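Local coordinates for protein pectate lyase/Amb allergen (Acidovorax citrulli, PDB 4HWV) that probably cleaves pectate as a secreted, calcium-dependent lyase of polysaccharide lyase family 1, at residues Y226-V231 with N242-G247. Sequence-based numbering, arbitrary orientation.
Sequences YDLISV and NTFSDG. With CA (calcium ion), chain C.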
ATOM      1  N   TYR A 226       2.410  11.879 -13.920  1.00  3.97           N
ATOM      2  CA  TYR A 226       1.716  12.612 -12.847  1.00  3.84           C
ATOM      3  C   TYR A 226       2.526  12.747 -11.580  1.00  4.09           C
ATOM      4  O   TYR A 226       3.037  11.752 -11.038  1.00  5.35           O
ATOM      5  CB  TYR A 226       0.330  11.997 -12.547  1.00  4.08           C
ATOM      6  CG  TYR A 226      -0.430  11.726 -13.810  1.00  3.68           C
ATOM      7  CD1 TYR A 226      -0.613  12.720 -14.755  1.00  4.15           C
ATOM      8  CD2 TYR A 226      -0.905  10.461 -14.098  1.00  4.11           C
ATOM      9  CE1 TYR A 226      -1.253  12.474 -15.951  1.00  4.46           C
ATOM     10  CE2 TYR A 226      -1.537  10.185 -15.288  1.00  4.50           C
ATOM     11  CZ  TYR A 226      -1.723  11.194 -16.218  1.00  4.68           C
ATOM     12  OH  TYR A 226      -2.322  10.935 -17.425  1.00  6.01           O
ATOM     13  N   ASP A 227       2.669  13.993 -11.134  1.00  3.81           N
ATOM     14  CA  ASP A 227       3.244  14.307  -9.826  1.00  3.73           C
ATOM     15  C   ASP A 227       2.106  14.492  -8.841  1.00  3.62           C
ATOM     16  O   ASP A 227       0.965  14.648  -9.242  1.00  4.81           O
ATOM     17  CB  ASP A 227       3.961  15.659  -9.890  1.00  4.56           C
ATOM     18  CG  ASP A 227       5.018  15.719 -10.972  1.00  6.12           C
ATOM     19  OD1 ASP A 227       5.647  14.683 -11.265  1.00  6.47           O
ATOM     20  OD2 ASP A 227       5.233  16.824 -11.523  1.00  7.36           O
ATOM     21  N   LEU A 228       2.389  14.512  -7.543  1.00  3.20           N
ATOM     22  CA  LEU A 228       1.348  14.937  -6.613  1.00  3.32           C
ATOM     23  C   LEU A 228       1.125  16.453  -6.719  1.00  3.02           C
ATOM     24  O   LEU A 228      -0.019  16.915  -6.664  1.00  3.88           O
ATOM     25  CB  LEU A 228       1.652  14.478  -5.182  1.00  3.60           C
ATOM     26  CG  LEU A 228       1.492  12.947  -5.055  1.00  3.85           C
ATOM     27  CD1 LEU A 228       2.197  12.423  -3.810  1.00  4.38           C
ATOM     28  CD2 LEU A 228       0.013  12.551  -5.038  1.00  5.10           C
ATOM     29  N   ILE A 229       2.210  17.219  -6.867  1.00  3.20           N
ATOM     30  CA  ILE A 229       2.118  18.658  -7.127  1.00  3.59           C
ATOM     31  C   ILE A 229       3.162  19.012  -8.185  1.00  3.05           C
ATOM     32  O   ILE A 229       4.341  18.622  -8.062  1.00  3.49           O
ATOM     33  CB  ILE A 229       2.384  19.509  -5.856  1.00  3.68           C
ATOM     34  CG1 ILE A 229       1.424  19.132  -4.709  1.00  4.78           C
ATOM     35  CG2 ILE A 229       2.259  20.999  -6.188  1.00  4.50           C
ATOM     36  CD1 ILE A 229       1.749  19.844  -3.399  1.00  5.40           C
ATOM     37  N   SER A 230       2.727  19.724  -9.225  1.00  3.33           N
ATOM     38  CA  SER A 230       3.632  20.243 -10.251  1.00  3.62           C
ATOM     39  C   SER A 230       3.641  21.756 -10.150  1.00  3.64           C
ATOM     40  O   SER A 230       2.566  22.385 -10.094  1.00  4.41           O
ATOM     41  CB  SER A 230       3.150  19.852 -11.647  1.00  4.56           C
ATOM     42  OG  SER A 230       3.051  18.440 -11.799  1.00  5.13           O
ATOM     43  N   VAL A 231       4.838  22.343 -10.131  1.00  3.40           N
ATOM     44  CA  VAL A 231       4.986  23.783 -10.018  1.00  3.73           C
ATOM     45  C   VAL A 231       5.781  24.296 -11.224  1.00  3.36           C
ATOM     46  O   VAL A 231       6.994  24.470 -11.145  1.00  4.23           O
ATOM     47  CB  VAL A 231       5.661  24.189  -8.696  1.00  3.92           C
ATOM     48  CG1 VAL A 231       5.520  25.691  -8.474  1.00  4.34           C
ATOM     49  CG2 VAL A 231       5.056  23.406  -7.523  1.00  4.87           C
ATOM     50  N   ASN A 242       2.543  18.792   5.229  1.00  2.87           N
ATOM     51  CA  ASN A 242       1.799  17.783   4.477  1.00  3.57           C
ATOM     52  C   ASN A 242       2.579  16.484   4.516  1.00  3.12           C
ATOM     53  O   ASN A 242       3.765  16.454   4.884  1.00  3.54           O
ATOM     54  CB  ASN A 242       1.608  18.189   3.009  1.00  3.44           C
ATOM     55  CG  ASN A 242       0.947  19.537   2.873  1.00  2.97           C
ATOM     56  OD1 ASN A 242      -0.264  19.667   3.084  1.00  3.89           O
ATOM     57  ND2 ASN A 242       1.739  20.556   2.520  1.00  3.54           N
ATOM     58  N   THR A 243       1.901  15.405   4.141  1.00  3.35           N
ATOM     59  CA  THR A 243       2.557  14.118   3.962  1.00  3.71           C
ATOM     60  C   THR A 243       2.363  13.707   2.509  1.00  3.55           C
ATOM     61  O   THR A 243       1.299  13.954   1.940  1.00  4.26           O
ATOM     62  CB  THR A 243       1.960  13.092   4.936  1.00  3.80           C
ATOM     63  OG1 THR A 243       2.242  13.542   6.265  1.00  4.33           O
ATOM     64  CG2 THR A 243       2.547  11.681   4.730  1.00  4.96           C
ATOM     65  N   PHE A 244       3.398  13.120   1.896  1.00  3.01           N
ATOM     66  CA  PHE A 244       3.358  12.693   0.491  1.00  3.43           C
ATOM     67  C   PHE A 244       3.963  11.309   0.399  1.00  2.81           C
ATOM     68  O   PHE A 244       5.007  11.059   0.996  1.00  3.93           O
ATOM     69  CB  PHE A 244       4.245  13.581  -0.377  1.00  3.76           C
ATOM     70  CG  PHE A 244       3.838  15.030  -0.424  1.00  3.69           C
ATOM     71  CD1 PHE A 244       4.238  15.922   0.559  1.00  4.22           C
ATOM     72  CD2 PHE A 244       3.129  15.516  -1.515  1.00  3.60           C
ATOM     73  CE1 PHE A 244       3.888  17.265   0.477  1.00  4.16           C
ATOM     74  CE2 PHE A 244       2.791  16.850  -1.603  1.00  4.94           C
ATOM     75  CZ  PHE A 244       3.158  17.721  -0.604  1.00  4.49           C
ATOM     76  N   SER A 245       3.352  10.420  -0.389  1.00  3.17           N
ATOM     77  CA  SER A 245       3.901   9.074  -0.591  1.00  3.60           C
ATOM     78  C   SER A 245       3.270   8.417  -1.808  1.00  3.11           C
ATOM     79  O   SER A 245       2.322   8.955  -2.385  1.00  3.73           O
ATOM     80  CB  SER A 245       3.615   8.178   0.616  1.00  4.51           C
ATOM     81  OG  SER A 245       2.256   7.826   0.647  1.00  4.70           O
ATOM     82  N   ASP A 246       3.761   7.230  -2.160  1.00  3.51           N
ATOM     83  CA  ASP A 246       3.123   6.424  -3.199  1.00  3.63           C
ATOM     84  C   ASP A 246       1.952   5.594  -2.665  1.00  4.00           C
ATOM     85  O   ASP A 246       1.500   4.655  -3.329  1.00  4.11           O
ATOM     86  CB  ASP A 246       4.139   5.513  -3.890  1.00  4.06           C
ATOM     87  CG  ASP A 246       5.070   6.284  -4.812  1.00  3.72           C
ATOM     88  OD1 ASP A 246       4.788   7.483  -5.084  1.00  4.45           O
ATOM     89  OD2 ASP A 246       6.070   5.679  -5.277  1.00  4.57           O
ATOM     90  N   GLY A 247       1.442   5.946  -1.479  1.00  4.47           N
ATOM     91  CA  GLY A 247       0.342   5.198  -0.908  1.00  4.59           C
ATOM     92  C   GLY A 247       0.671   3.722  -0.812  1.00  4.42           C
ATOM     93  O   GLY A 247       1.795   3.352  -0.470  1.00  5.87           O
TER
HETATM   94 CA    CA C 601       6.800  15.672 -12.867  0.80 11.70          CA
HETATM   95  O   HOH W   1       8.301  15.888 -15.047  1.00 42.90           O
HETATM   96  O   HOH W   2       7.114  18.110 -13.932  1.00 24.34           O
HETATM   97  O   HOH W   3       4.882  15.561 -14.687  1.00 17.81           O
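Leu-228 and Ile-229 close on one edge of the Phe-244 ring, and this apolar meeting makes up nearly the whole contact between 226-231 and 242-247. The tighter approach is that of Ile-229, whose terminal CD1 lies near the ring plane, 3.6 Å from Phe-244 CE2 and 3.8 Å from Phe-244 CZ. An extended chain carries it there: CD1 lies anti to CA across the CB-CG1 bond (chi2 174°), and the isoleucine crosses the phenylalanine at about a right angle. Leu-228 runs past Phe-244 in the opposing sense; its CD1 reaches the ring edge 4.0 Å from Phe-244 CD2 and also rests 3.8 Å from the carbonyl oxygen of Ser-245. Phe-244 CB is directed at 226-231, and with CG anti to the carbonyl carbon (chi1 -62°) the CD2/CE2/CZ edge of the ring comes to both residues. Ser-245 CB is directed away from 226-231, and its OG accepts the backbone N-H of Gly-247 at 3.0 Å (155°) in an ST turn at the end of strand 243-245.

Asp-227, directly before Leu-228, instead serves the calcium ion, which it grips with both carboxylate oxygens, OD1 at 2.2 Å and OD2 at 2.4 Å. Three waters and the carboxylates of Asp-278 and Asp-282 complete the coordination, while Gly-279 N donates to Asp-227 OD1. The segment 226-231 thus joins the hydrophobic interior to the metal site.

Such an arrangement belongs to the right-handed parallel beta-helix of pectate lyases, where like residues stack from coil to coil: the Phe-244 ring stacks on Phe-202 and meets Phe-297 nearly in parallel, consistent with an aromatic ladder. Strand 229-234 runs between parallel strands 182-185 and 281-283 and, across the beta-helix interior, faces strand 243-245, itself flanked in parallel by 201-203 and 296-300.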